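Local structure of thymidylate synthase 1 (1BSP) at residues Q2-Y7 / P55-K60; S20-D25 / P36-S41; G108-K113 / L146-E151. The protein probably catalyses, as a homodimer, the reductive methylation of dUMP to dTMP with 5,10-methylenetetrahydrofolate as methyl donor and reductant, supplying a precursor for DNA synthesis. One frame throughout, in Å; residues are numbered along the deposited sequence.

Interaction 1 (Q2-Y7 / P55-K60); sequences QFDKQY and PILTTK
The carboxylate of D4 grips T58 with both oxygens. OD1 accepts the backbone N of T58 at 2.9 Å on its syn lone pair, and the N-H...O angle of 166° makes this bond nearly straight. OD2 takes the hydroxyl OG1 of T58 at 2.5 Å, again from the syn side but 29° out of the carboxylate plane, so two donors from one residue fix the rotation of the acid. Beside this polar grip, CD1 of L57 is wedged among three side chains. It meets the edge of the F3 ring at CE1 (3.4 Å). The same methyl lies 3.2 Å from OD1 of D4. It also sits over one face of the Y7 ring, 4.0 Å from the centroid, in a CH-pi contact offset toward the rim. The two rings stand four residues apart on the same side of the helix start, and both have CG anti to the backbone N, which carries them to L57. P55 adds CB beside CD2 of F3, with the two side chains crossing at about a right angle.

Behind this shell, Q2 is the N-cap: its OE1 accepts D4 N at 2.8 Å on an in-plane lone pair, which caps the helix start and steadies the backbone of the residue whose carboxylate holds T58. The hydroxyl of Y7 bonds to M184 O, and OG1 of T58 has a further partner in F239 N. The contact thus fastens the N-terminal end of helix 3-17 to the loop between strand 39-49 and helix 64-76, with F3 and L57 packing on helix 188-205 and P55 on F49 of the strand.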
ATOM      1  N   GLN B   2      19.341  -5.473 -10.826  1.00 41.30           N
ATOM      2  CA  GLN B   2      19.923  -4.240 -11.345  1.00 35.19           C
ATOM      3  C   GLN B   2      18.901  -3.115 -11.345  1.00 30.76           C
ATOM      4  O   GLN B   2      17.944  -3.117 -12.116  1.00 27.69           O
ATOM      5  CB  GLN B   2      20.549  -4.423 -12.739  1.00 34.35           C
ATOM      6  CG  GLN B   2      21.254  -3.172 -13.296  1.00 39.47           C
ATOM      7  CD  GLN B   2      22.123  -2.457 -12.268  1.00 42.30           C
ATOM      8  OE1 GLN B   2      21.680  -1.497 -11.644  1.00 46.25           O
ATOM      9  NE2 GLN B   2      23.358  -2.904 -12.102  1.00 46.19           N
ATOM     10  N   PHE B   3      19.122  -2.167 -10.446  1.00 26.52           N
ATOM     11  CA  PHE B   3      18.287  -0.993 -10.295  1.00 25.37           C
ATOM     12  C   PHE B   3      18.236  -0.232 -11.625  1.00 26.15           C
ATOM     13  O   PHE B   3      17.153   0.094 -12.109  1.00 28.73           O
ATOM     14  CB  PHE B   3      18.892  -0.109  -9.207  1.00 25.49           C
ATOM     15  CG  PHE B   3      18.073   1.093  -8.867  1.00 25.71           C
ATOM     16  CD1 PHE B   3      18.260   2.288  -9.545  1.00 30.36           C
ATOM     17  CD2 PHE B   3      17.112   1.031  -7.876  1.00 26.60           C
ATOM     18  CE1 PHE B   3      17.497   3.399  -9.239  1.00 29.42           C
ATOM     19  CE2 PHE B   3      16.347   2.141  -7.566  1.00 28.16           C
ATOM     20  CZ  PHE B   3      16.537   3.324  -8.248  1.00 27.09           C
ATOM     21  N   ASP B   4      19.401  -0.002 -12.233  1.00 22.69           N
ATOM     22  CA  ASP B   4      19.509   0.722 -13.502  1.00 23.30           C
ATOM     23  C   ASP B   4      18.568   0.253 -14.602  1.00 23.26           C
ATOM     24  O   ASP B   4      17.954   1.079 -15.274  1.00 26.76           O
ATOM     25  CB  ASP B   4      20.938   0.681 -14.046  1.00 20.94           C
ATOM     26  CG  ASP B   4      21.933   1.376 -13.151  1.00 20.06           C
ATOM     27  OD1 ASP B   4      21.588   2.396 -12.522  1.00 22.20           O
ATOM     28  OD2 ASP B   4      23.081   0.902 -13.091  1.00 23.43           O
ATOM     29  N   LYS B   5      18.470  -1.058 -14.798  1.00 23.43           N
ATOM     30  CA  LYS B   5      17.602  -1.623 -15.830  1.00 26.22           C
ATOM     31  C   LYS B   5      16.119  -1.339 -15.552  1.00 28.07           C
ATOM     32  O   LYS B   5      15.391  -0.870 -16.433  1.00 26.76           O
ATOM     33  CB  LYS B   5      17.801  -3.140 -15.933  1.00 29.87           C
ATOM     34  CG  LYS B   5      19.246  -3.618 -16.044  1.00 33.68           C
ATOM     35  CD  LYS B   5      19.872  -3.335 -17.397  1.00 40.10           C
ATOM     36  CE  LYS B   5      21.256  -3.972 -17.501  1.00 41.70           C
ATOM     37  NZ  LYS B   5      21.967  -3.588 -18.752  1.00 45.85           N
ATOM     38  N   GLN B   6      15.680  -1.633 -14.328  1.00 24.27           N
ATOM     39  CA  GLN B   6      14.290  -1.427 -13.932  1.00 24.85           C
ATOM     40  C   GLN B   6      13.898   0.044 -13.908  1.00 26.85           C
ATOM     41  O   GLN B   6      12.783   0.406 -14.286  1.00 29.87           O
ATOM     42  CB  GLN B   6      14.031  -2.055 -12.568  1.00 23.03           C
ATOM     43  CG  GLN B   6      13.990  -3.557 -12.604  1.00 20.10           C
ATOM     44  CD  GLN B   6      13.669  -4.134 -11.259  1.00 19.73           C
ATOM     45  OE1 GLN B   6      12.651  -3.807 -10.671  1.00 20.68           O
ATOM     46  NE2 GLN B   6      14.558  -4.970 -10.743  1.00 29.94           N
ATOM     47  N   TYR B   7      14.814   0.876 -13.427  1.00 25.45           N
ATOM     48  CA  TYR B   7      14.622   2.320 -13.359  1.00 23.20           C
ATOM     49  C   TYR B   7      14.395   2.859 -14.780  1.00 22.76           C
ATOM     50  O   TYR B   7      13.407   3.544 -15.050  1.00 19.84           O
ATOM     51  CB  TYR B   7      15.878   2.966 -12.759  1.00 18.64           C
ATOM     52  CG  TYR B   7      15.838   4.477 -12.629  1.00 16.63           C
ATOM     53  CD1 TYR B   7      15.223   5.089 -11.533  1.00 14.51           C
ATOM     54  CD2 TYR B   7      16.439   5.296 -13.590  1.00 14.57           C
ATOM     55  CE1 TYR B   7      15.210   6.470 -11.395  1.00 15.00           C
ATOM     56  CE2 TYR B   7      16.425   6.680 -13.465  1.00 13.85           C
ATOM     57  CZ  TYR B   7      15.814   7.258 -12.367  1.00 15.14           C
ATOM     58  OH  TYR B   7      15.820   8.625 -12.235  1.00 22.24           O
ATOM     59  N   PRO B  55      20.349  -2.551  -4.584  1.00 24.59           N
ATOM     60  CA  PRO B  55      19.719  -1.743  -5.633  1.00 22.51           C
ATOM     61  C   PRO B  55      20.152  -0.287  -5.545  1.00 18.17           C
ATOM     62  O   PRO B  55      19.706   0.447  -4.667  1.00 20.77           O
ATOM     63  CB  PRO B  55      18.225  -1.916  -5.341  1.00 20.65           C
ATOM     64  CG  PRO B  55      18.190  -2.025  -3.847  1.00 19.85           C
ATOM     65  CD  PRO B  55      19.359  -2.961  -3.570  1.00 25.96           C
ATOM     66  N   ILE B  56      21.057   0.118  -6.425  1.00 14.11           N
ATOM     67  CA  ILE B  56      21.523   1.493  -6.424  1.00 11.06           C
ATOM     68  C   ILE B  56      21.784   1.906  -7.858  1.00 12.93           C
ATOM     69  O   ILE B  56      22.052   1.058  -8.719  1.00 15.02           O
ATOM     70  CB  ILE B  56      22.771   1.678  -5.518  1.00 13.47           C
ATOM     71  CG1 ILE B  56      22.965   3.159  -5.185  1.00 14.94           C
ATOM     72  CG2 ILE B  56      24.019   1.092  -6.174  1.00 10.78           C
ATOM     73  CD1 ILE B  56      23.959   3.404  -4.076  1.00 12.75           C
ATOM     74  N   LEU B  57      21.593   3.193  -8.126  1.00 16.33           N
ATOM     75  CA  LEU B  57      21.775   3.755  -9.457  1.00 15.37           C
ATOM     76  C   LEU B  57      23.259   4.005  -9.718  1.00 15.13           C
ATOM     77  O   LEU B  57      23.988   4.458  -8.833  1.00 10.34           O
ATOM     78  CB  LEU B  57      20.978   5.067  -9.563  1.00 15.06           C
ATOM     79  CG  LEU B  57      20.533   5.639 -10.918  1.00 16.85           C
ATOM     80  CD1 LEU B  57      19.586   4.680 -11.624  1.00 18.24           C
ATOM     81  CD2 LEU B  57      19.837   6.963 -10.693  1.00 12.15           C
ATOM     82  N   THR B  58      23.711   3.669 -10.920  1.00 16.83           N
ATOM     83  CA  THR B  58      25.104   3.882 -11.281  1.00 19.67           C
ATOM     84  C   THR B  58      25.255   4.917 -12.396  1.00 20.94           C
ATOM     85  O   THR B  58      26.332   5.482 -12.557  1.00 19.56           O
ATOM     86  CB  THR B  58      25.798   2.573 -11.708  1.00 20.67           C
ATOM     87  OG1 THR B  58      25.261   2.123 -12.962  1.00 18.66           O
ATOM     88  CG2 THR B  58      25.608   1.483 -10.632  1.00 21.21           C
ATOM     89  N   THR B  59      24.176   5.188 -13.135  1.00 21.15           N
ATOM     90  CA  THR B  59      24.200   6.167 -14.229  1.00 16.52           C
ATOM     91  C   THR B  59      24.412   7.597 -13.732  1.00 17.30           C
ATOM     92  O   THR B  59      24.637   8.506 -14.512  1.00 20.24           O
ATOM     93  CB  THR B  59      22.922   6.105 -15.058  1.00 14.89           C
ATOM     94  OG1 THR B  59      21.792   6.174 -14.179  1.00 17.34           O
ATOM     95  CG2 THR B  59      22.872   4.814 -15.895  1.00  2.00           C
ATOM     96  N   LYS B  60      24.306   7.790 -12.427  1.00 18.84           N
ATOM     97  CA  LYS B  60      24.541   9.080 -11.811  1.00 18.40           C
ATOM     98  C   LYS B  60      24.811   8.705 -10.365  1.00 21.69           C
ATOM     99  O   LYS B  60      24.610   7.550  -9.992  1.00 25.71           O
ATOM    100  CB  LYS B  60      23.312   9.981 -11.936  1.00 23.07           C
ATOM    101  CG  LYS B  60      22.210   9.756 -10.912  1.00 28.98           C
ATOM    102  CD  LYS B  60      21.273  10.945 -10.905  1.00 30.85           C
ATOM    103  CE  LYS B  60      20.344  10.951  -9.704  1.00 38.44           C
ATOM    104  NZ  LYS B  60      19.327  12.040  -9.837  1.00 39.08           N
TER
HETATM  105  O   HOH W   1      23.330  -1.091  -9.767  1.00 45.48           O
HETATM  106  O   HOH W   2      18.493  10.358 -12.106  1.00 12.23           O

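Interaction 2 (S20-D25 / P36-S41)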
ATOM      1  N   SER B  20       0.058  13.831 -18.517  1.00 12.67           N
ATOM      2  CA  SER B  20       0.440  15.059 -17.849  1.00  7.34           C
ATOM      3  C   SER B  20      -0.704  15.610 -17.034  1.00  4.71           C
ATOM      4  O   SER B  20      -1.835  15.139 -17.139  1.00  8.35           O
ATOM      5  CB  SER B  20       0.894  16.097 -18.880  1.00 12.14           C
ATOM      6  OG  SER B  20      -0.062  16.284 -19.914  1.00 14.92           O
ATOM      7  N   ASP B  21      -0.399  16.593 -16.200  1.00  2.00           N
ATOM      8  CA  ASP B  21      -1.409  17.250 -15.387  1.00  3.96           C
ATOM      9  C   ASP B  21      -1.351  18.721 -15.795  1.00  9.08           C
ATOM     10  O   ASP B  21      -1.572  19.617 -14.979  1.00  5.67           O
ATOM     11  CB  ASP B  21      -1.100  17.088 -13.894  1.00  4.87           C
ATOM     12  CG  ASP B  21       0.251  17.670 -13.492  1.00 11.19           C
ATOM     13  OD1 ASP B  21       1.026  18.091 -14.369  1.00 12.86           O
ATOM     14  OD2 ASP B  21       0.549  17.703 -12.278  1.00 17.74           O
ATOM     15  N   GLU B  22      -1.014  18.951 -17.064  1.00 15.30           N
ATOM     16  CA  GLU B  22      -0.872  20.298 -17.618  1.00 17.78           C
ATOM     17  C   GLU B  22      -2.116  21.172 -17.611  1.00 21.67           C
ATOM     18  O   GLU B  22      -1.998  22.402 -17.552  1.00 23.84           O
ATOM     19  CB  GLU B  22      -0.252  20.241 -19.019  1.00 11.93           C
ATOM     20  CG  GLU B  22       1.288  20.179 -18.981  1.00 11.40           C
ATOM     21  CD  GLU B  22       1.916  19.534 -20.209  1.00  9.09           C
ATOM     22  OE1 GLU B  22       1.296  18.623 -20.800  1.00 14.67           O
ATOM     23  OE2 GLU B  22       3.060  19.905 -20.554  1.00 10.25           O
ATOM     24  N   GLU B  23      -3.293  20.550 -17.608  1.00 24.25           N
ATOM     25  CA  GLU B  23      -4.542  21.298 -17.614  1.00 23.94           C
ATOM     26  C   GLU B  23      -5.021  21.687 -16.218  1.00 25.88           C
ATOM     27  O   GLU B  23      -6.014  22.401 -16.087  1.00 28.00           O
ATOM     28  CB  GLU B  23      -5.632  20.505 -18.336  1.00 23.62           C
ATOM     29  CG  GLU B  23      -6.233  19.360 -17.529  1.00 27.52           C
ATOM     30  CD  GLU B  23      -5.649  18.002 -17.876  1.00 29.94           C
ATOM     31  OE1 GLU B  23      -4.426  17.906 -18.126  1.00 32.61           O
ATOM     32  OE2 GLU B  23      -6.420  17.019 -17.892  1.00 30.15           O
ATOM     33  N   PHE B  24      -4.313  21.229 -15.185  1.00 26.84           N
ATOM     34  CA  PHE B  24      -4.689  21.517 -13.804  1.00 26.72           C
ATOM     35  C   PHE B  24      -3.853  22.611 -13.176  1.00 29.53           C
ATOM     36  O   PHE B  24      -2.715  22.847 -13.585  1.00 32.11           O
ATOM     37  CB  PHE B  24      -4.519  20.277 -12.925  1.00 24.72           C
ATOM     38  CG  PHE B  24      -5.435  19.144 -13.267  1.00 27.61           C
ATOM     39  CD1 PHE B  24      -6.808  19.272 -13.100  1.00 26.61           C
ATOM     40  CD2 PHE B  24      -4.923  17.936 -13.731  1.00 27.15           C
ATOM     41  CE1 PHE B  24      -7.656  18.212 -13.391  1.00 28.63           C
ATOM     42  CE2 PHE B  24      -5.766  16.868 -14.026  1.00 31.04           C
ATOM     43  CZ  PHE B  24      -7.138  17.006 -13.855  1.00 30.02           C
ATOM     44  N   ASP B  25      -4.405  23.231 -12.136  1.00 33.20           N
ATOM     45  CA  ASP B  25      -3.702  24.262 -11.377  1.00 38.74           C
ATOM     46  C   ASP B  25      -2.930  23.496 -10.309  1.00 40.59           C
ATOM     47  O   ASP B  25      -3.495  23.119  -9.281  1.00 42.45           O
ATOM     48  CB  ASP B  25      -4.686  25.217 -10.702  1.00 42.90           C
ATOM     49  CG  ASP B  25      -5.276  26.221 -11.662  1.00 50.81           C
ATOM     50  OD1 ASP B  25      -4.521  27.102 -12.125  1.00 52.33           O
ATOM     51  OD2 ASP B  25      -6.491  26.129 -11.951  1.00 54.57           O
ATOM     52  N   PRO B  36       4.344  27.089 -12.932  1.00 30.10           N
ATOM     53  CA  PRO B  36       3.826  25.802 -12.455  1.00 25.02           C
ATOM     54  C   PRO B  36       4.665  24.621 -12.910  1.00 20.89           C
ATOM     55  O   PRO B  36       4.966  24.484 -14.097  1.00 18.51           O
ATOM     56  CB  PRO B  36       2.419  25.756 -13.058  1.00 30.07           C
ATOM     57  CG  PRO B  36       2.545  26.614 -14.301  1.00 33.31           C
ATOM     58  CD  PRO B  36       3.354  27.769 -13.785  1.00 28.00           C
ATOM     59  N   ALA B  37       5.042  23.779 -11.949  1.00 19.50           N
ATOM     60  CA  ALA B  37       5.847  22.588 -12.205  1.00 16.34           C
ATOM     61  C   ALA B  37       4.919  21.422 -12.504  1.00 14.40           C
ATOM     62  O   ALA B  37       4.234  20.900 -11.614  1.00  9.45           O
ATOM     63  CB  ALA B  37       6.731  22.271 -10.994  1.00 14.31           C
ATOM     64  N   HIS B  38       4.851  21.051 -13.774  1.00 13.57           N
ATOM     65  CA  HIS B  38       3.998  19.954 -14.186  1.00 15.60           C
ATOM     66  C   HIS B  38       4.711  18.616 -14.246  1.00 14.79           C
ATOM     67  O   HIS B  38       5.901  18.529 -14.562  1.00 16.28           O
ATOM     68  CB  HIS B  38       3.322  20.276 -15.523  1.00 15.69           C
ATOM     69  CG  HIS B  38       2.216  21.277 -15.402  1.00 16.70           C
ATOM     70  ND1 HIS B  38       1.053  21.022 -14.707  1.00 15.51           N
ATOM     71  CD2 HIS B  38       2.114  22.548 -15.851  1.00 14.40           C
ATOM     72  CE1 HIS B  38       0.283  22.095 -14.727  1.00 18.45           C
ATOM     73  NE2 HIS B  38       0.905  23.036 -15.416  1.00 14.78           N
ATOM     74  N   THR B  39       3.970  17.568 -13.934  1.00 14.64           N
ATOM     75  CA  THR B  39       4.515  16.231 -13.956  1.00 14.33           C
ATOM     76  C   THR B  39       3.893  15.441 -15.094  1.00 13.91           C
ATOM     77  O   THR B  39       2.929  15.882 -15.718  1.00 14.78           O
ATOM     78  CB  THR B  39       4.227  15.539 -12.631  1.00  9.30           C
ATOM     79  OG1 THR B  39       2.840  15.707 -12.304  1.00 10.60           O
ATOM     80  CG2 THR B  39       5.062  16.151 -11.536  1.00  2.00           C
ATOM     81  N   LEU B  40       4.495  14.301 -15.387  1.00 13.76           N
ATOM     82  CA  LEU B  40       4.048  13.392 -16.431  1.00 13.69           C
ATOM     83  C   LEU B  40       4.061  12.069 -15.653  1.00 16.81           C
ATOM     84  O   LEU B  40       5.081  11.723 -15.041  1.00 17.11           O
ATOM     85  CB  LEU B  40       5.095  13.390 -17.532  1.00 12.68           C
ATOM     86  CG  LEU B  40       4.775  12.779 -18.884  1.00 15.97           C
ATOM     87  CD1 LEU B  40       3.617  13.498 -19.510  1.00 18.03           C
ATOM     88  CD2 LEU B  40       5.998  12.897 -19.752  1.00 21.38           C
ATOM     89  N   SER B  41       2.945  11.349 -15.600  1.00 16.00           N
ATOM     90  CA  SER B  41       2.957  10.136 -14.798  1.00 16.33           C
ATOM     91  C   SER B  41       2.293   8.865 -15.262  1.00 17.66           C
ATOM     92  O   SER B  41       1.500   8.851 -16.197  1.00 19.95           O
ATOM     93  CB  SER B  41       2.449  10.454 -13.394  1.00 18.01           C
ATOM     94  OG  SER B  41       1.079  10.795 -13.405  1.00 18.64           O
TER
HETATM   95  O   HOH W   3       3.222  18.608 -10.611  1.00 27.78           O
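The imidazole of H38 lies against the turn that begins at D21. Over one face sits CA of E22, 3.7 Å from the ring centroid, a CH-pi contact displaced toward the rim; CG of E22 follows at 3.9 Å from CG of H38. At the ring's edge, near its plane, are the carboxylate of D21 and the carbonyl O of F24, the latter 3.3 Å from CE1 of H38. ND1 of H38 donates to OD1 of D21 at 3.0 Å, keeping within 14° of the ring plane but coming down on the carboxylate from above, 63° out of its plane.

OD1 is shared: T39 N also donates to OD1 of D21 at 3.0 Å, reaching it from the opposite face of the carboxylate. D21 is set for this by a chi1 of 59°, with CG between its backbone N and carbonyl carbon. The type I turn from D21 to F24 lays E22 over one face of the imidazole and brings F24 O to its edge. Along the backbone, S20 and L40 form an antiparallel non-hydrogen-bonded pair, CA to CA 4.2 Å, joining strands 19-20 and 39-49 at the edge of the sheet within this chain.

T39 also touches H221, a predicted dUMP-binding residue, and its OG1 makes a weak bond to R140 of the second subunit. Two donors on one carboxylate oxygen imply an acid with restricted rotation, whose negative charge would probably favour the proton on ND1 of H38 and might stabilise the cationic imidazole.

Interaction 3 (G108-K113 / L146-E151)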
ATOM      1  N   GLY B 108       9.443  10.283  11.979  1.00 17.64           N
ATOM      2  CA  GLY B 108       9.971   9.766  13.225  1.00 18.84           C
ATOM      3  C   GLY B 108       9.031   9.847  14.403  1.00 17.33           C
ATOM      4  O   GLY B 108       9.059   8.973  15.269  1.00 16.61           O
ATOM      5  N   PHE B 109       8.195  10.883  14.440  1.00 18.51           N
ATOM      6  CA  PHE B 109       7.247  11.043  15.538  1.00 18.49           C
ATOM      7  C   PHE B 109       6.251   9.888  15.575  1.00 17.72           C
ATOM      8  O   PHE B 109       5.896   9.398  16.649  1.00 21.21           O
ATOM      9  CB  PHE B 109       6.491  12.357  15.420  1.00 15.64           C
ATOM     10  CG  PHE B 109       5.505  12.585  16.531  1.00 12.05           C
ATOM     11  CD1 PHE B 109       5.903  13.185  17.718  1.00 10.78           C
ATOM     12  CD2 PHE B 109       4.173  12.218  16.375  1.00  8.17           C
ATOM     13  CE1 PHE B 109       4.983  13.419  18.732  1.00 15.91           C
ATOM     14  CE2 PHE B 109       3.250  12.447  17.377  1.00  7.23           C
ATOM     15  CZ  PHE B 109       3.651  13.050  18.559  1.00 11.95           C
ATOM     16  N   GLN B 110       5.804   9.453  14.405  1.00 10.58           N
ATOM     17  CA  GLN B 110       4.863   8.349  14.334  1.00 14.83           C
ATOM     18  C   GLN B 110       5.547   7.051  14.785  1.00 17.12           C
ATOM     19  O   GLN B 110       5.003   6.303  15.605  1.00 17.54           O
ATOM     20  CB  GLN B 110       4.309   8.205  12.912  1.00 11.45           C
ATOM     21  CG  GLN B 110       3.359   9.319  12.500  1.00 10.03           C
ATOM     22  CD  GLN B 110       2.214   9.492  13.480  1.00 14.19           C
ATOM     23  OE1 GLN B 110       1.599   8.521  13.904  1.00 19.16           O
ATOM     24  NE2 GLN B 110       1.924  10.731  13.843  1.00 17.51           N
ATOM     25  N   LEU B 111       6.757   6.819  14.287  1.00 16.95           N
ATOM     26  CA  LEU B 111       7.505   5.619  14.636  1.00 17.05           C
ATOM     27  C   LEU B 111       7.891   5.550  16.113  1.00 19.50           C
ATOM     28  O   LEU B 111       8.123   4.462  16.649  1.00 25.08           O
ATOM     29  CB  LEU B 111       8.754   5.487  13.763  1.00 11.30           C
ATOM     30  CG  LEU B 111       8.506   5.224  12.277  1.00  9.36           C
ATOM     31  CD1 LEU B 111       9.832   5.113  11.542  1.00  2.98           C
ATOM     32  CD2 LEU B 111       7.668   3.956  12.090  1.00  5.10           C
ATOM     33  N   GLY B 112       7.946   6.700  16.770  1.00 17.23           N
ATOM     34  CA  GLY B 112       8.311   6.716  18.171  1.00 16.54           C
ATOM     35  C   GLY B 112       7.131   6.853  19.108  1.00 19.18           C
ATOM     36  O   GLY B 112       7.313   6.991  20.316  1.00 21.55           O
ATOM     37  N   LYS B 113       5.918   6.839  18.569  1.00 21.66           N
ATOM     38  CA  LYS B 113       4.731   6.960  19.406  1.00 20.56           C
ATOM     39  C   LYS B 113       4.456   5.612  20.083  1.00 20.79           C
ATOM     40  O   LYS B 113       4.255   4.596  19.405  1.00 16.46           O
ATOM     41  CB  LYS B 113       3.538   7.403  18.558  1.00 16.18           C
ATOM     42  CG  LYS B 113       2.801   8.590  19.131  1.00 13.23           C
ATOM     43  CD  LYS B 113       1.570   8.945  18.307  1.00 13.68           C
ATOM     44  CE  LYS B 113       0.789  10.057  18.978  1.00 15.66           C
ATOM     45  NZ  LYS B 113      -0.603  10.155  18.448  1.00 20.01           N
ATOM     46  N   LEU B 146       3.150   5.411   8.558  1.00  8.22           N
ATOM     47  CA  LEU B 146       3.481   6.803   8.847  1.00 14.46           C
ATOM     48  C   LEU B 146       2.232   7.650   8.605  1.00 13.59           C
ATOM     49  O   LEU B 146       2.042   8.698   9.219  1.00 16.01           O
ATOM     50  CB  LEU B 146       4.633   7.280   7.957  1.00 14.86           C
ATOM     51  CG  LEU B 146       5.986   6.594   8.206  1.00 16.74           C
ATOM     52  CD1 LEU B 146       7.041   7.155   7.256  1.00 14.11           C
ATOM     53  CD2 LEU B 146       6.419   6.777   9.661  1.00 12.30           C
ATOM     54  N   TRP B 147       1.370   7.159   7.721  1.00 12.19           N
ATOM     55  CA  TRP B 147       0.134   7.836   7.373  1.00 14.07           C
ATOM     56  C   TRP B 147      -0.904   7.717   8.480  1.00 11.97           C
ATOM     57  O   TRP B 147      -1.860   6.967   8.355  1.00 17.56           O
ATOM     58  CB  TRP B 147      -0.437   7.262   6.069  1.00 15.40           C
ATOM     59  CG  TRP B 147      -1.480   8.150   5.433  1.00 25.72           C
ATOM     60  CD1 TRP B 147      -2.837   8.078   5.592  1.00 22.96           C
ATOM     61  CD2 TRP B 147      -1.238   9.245   4.534  1.00 29.93           C
ATOM     62  NE1 TRP B 147      -3.452   9.054   4.845  1.00 24.71           N
ATOM     63  CE2 TRP B 147      -2.498   9.784   4.186  1.00 27.52           C
ATOM     64  CE3 TRP B 147      -0.080   9.819   3.985  1.00 30.35           C
ATOM     65  CZ2 TRP B 147      -2.632  10.873   3.310  1.00 31.24           C
ATOM     66  CZ3 TRP B 147      -0.217  10.903   3.111  1.00 31.47           C
ATOM     67  CH2 TRP B 147      -1.486  11.417   2.786  1.00 27.66           C
ATOM     68  N   ASN B 148      -0.705   8.428   9.580  1.00 12.72           N
ATOM     69  CA  ASN B 148      -1.667   8.390  10.682  1.00 18.46           C
ATOM     70  C   ASN B 148      -2.806   9.356  10.345  1.00 21.94           C
ATOM     71  O   ASN B 148      -2.617  10.573  10.338  1.00 22.31           O
ATOM     72  CB  ASN B 148      -0.998   8.790  11.996  1.00 15.58           C
ATOM     73  CG  ASN B 148      -1.924   8.655  13.185  1.00 18.29           C
ATOM     74  OD1 ASN B 148      -3.142   8.767  13.055  1.00 28.66           O
ATOM     75  ND2 ASN B 148      -1.354   8.409  14.353  1.00 17.71           N
ATOM     76  N   PRO B 149      -4.019   8.823  10.112  1.00 25.50           N
ATOM     77  CA  PRO B 149      -5.199   9.621   9.768  1.00 25.02           C
ATOM     78  C   PRO B 149      -5.508  10.760  10.732  1.00 25.75           C
ATOM     79  O   PRO B 149      -5.899  11.845  10.304  1.00 22.96           O
ATOM     80  CB  PRO B 149      -6.325   8.585   9.769  1.00 26.30           C
ATOM     81  CG  PRO B 149      -5.631   7.321   9.389  1.00 27.49           C
ATOM     82  CD  PRO B 149      -4.379   7.397  10.226  1.00 26.74           C
ATOM     83  N   ASP B 150      -5.330  10.509  12.026  1.00 25.20           N
ATOM     84  CA  ASP B 150      -5.610  11.508  13.059  1.00 24.79           C
ATOM     85  C   ASP B 150      -4.596  12.645  13.109  1.00 24.17           C
ATOM     86  O   ASP B 150      -4.919  13.765  13.516  1.00 22.16           O
ATOM     87  CB  ASP B 150      -5.640  10.847  14.444  1.00 22.72           C
ATOM     88  CG  ASP B 150      -6.831   9.935  14.642  1.00 26.33           C
ATOM     89  OD1 ASP B 150      -7.950  10.311  14.231  1.00 28.92           O
ATOM     90  OD2 ASP B 150      -6.651   8.849  15.236  1.00 20.62           O
ATOM     91  N   GLU B 151      -3.366  12.335  12.712  1.00 23.67           N
ATOM     92  CA  GLU B 151      -2.261  13.285  12.760  1.00 22.35           C
ATOM     93  C   GLU B 151      -1.982  14.078  11.481  1.00 18.49           C
ATOM     94  O   GLU B 151      -1.218  15.037  11.498  1.00 22.30           O
ATOM     95  CB  GLU B 151      -0.997  12.538  13.191  1.00 22.92           C
ATOM     96  CG  GLU B 151      -1.103  11.891  14.563  1.00 20.79           C
ATOM     97  CD  GLU B 151      -0.860  12.879  15.696  1.00 25.16           C
ATOM     98  OE1 GLU B 151      -1.259  14.058  15.585  1.00 26.27           O
ATOM     99  OE2 GLU B 151      -0.249  12.479  16.702  1.00 24.93           O
TER
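K113 and E151 form a salt bridge, with NZ of K113 2.9 Å from OE2 of E151. The two side chains arrive from opposite directions, and the lysine meets the oxygen on its anti side, out of the carboxylate plane. K113 is extended beyond CG, which carries its ammonium across to E151; NZ pairs as well with D150 of the second subunit. The other polar link joins two amides: N148 ND2 donates to Q110 OE1 at 3.0 Å with an N-H...O angle of 159°. The acceptor is in the amide plane of N148, whereas the donor is tilted 31° from the carbonyl plane of Q110, and the two amide planes are 84° apart, close to perpendicular.

Further partners set the rotation of these groups. Q110 is bent at chi2, its NE2 donating to H105 O and passing 3.3 Å from CG of E151. H105 also binds OE1 of E151 through ND1 and stacks on the ring of F109, whose CE2 edge comes to 3.6 Å from OE2 of E151. N148 bonds through ND2 to D150 of the second subunit, while its OD1 accepts D150 N of its own chain at 3.0 Å, an Asx turn.

Outside the polar cluster, CD2 of L146 packs on CG of L111 at 3.7 Å, and L111 in turn rests on I74 and W75 of helix 64-76. Short helix 108-111 is thereby joined to the segment that follows strand 143-145. With K113 engaged by a carboxylate from each subunit, the chemistry is that of a charge cluster straddling the dimer interface, where pairing would probably keep both acids ionised.

In the fold
Along the chain, interaction 2 is nested within the loop closed by interaction 1, and interaction 3 opens after both have closed. The centres of interactions 1 and 2 are about 26 Å apart. Those of interactions 1 and 3, on opposite sides of the chain's centre, are about 31 Å apart. Between interactions 2 and 3 the centres are about 30 Å apart. The six-stranded mixed sheet relates them: interaction 2 joins strands 19-20 and 39-49, interaction 1 involves the loop beyond 39-49, and one segment of interaction 3, 146-151, follows strand 143-145, outermost at the other side within this chain. Interactions 2 and 3 both reach the second subunit, consistent with a homodimer whose dUMP sites are predicted to be shared between partners.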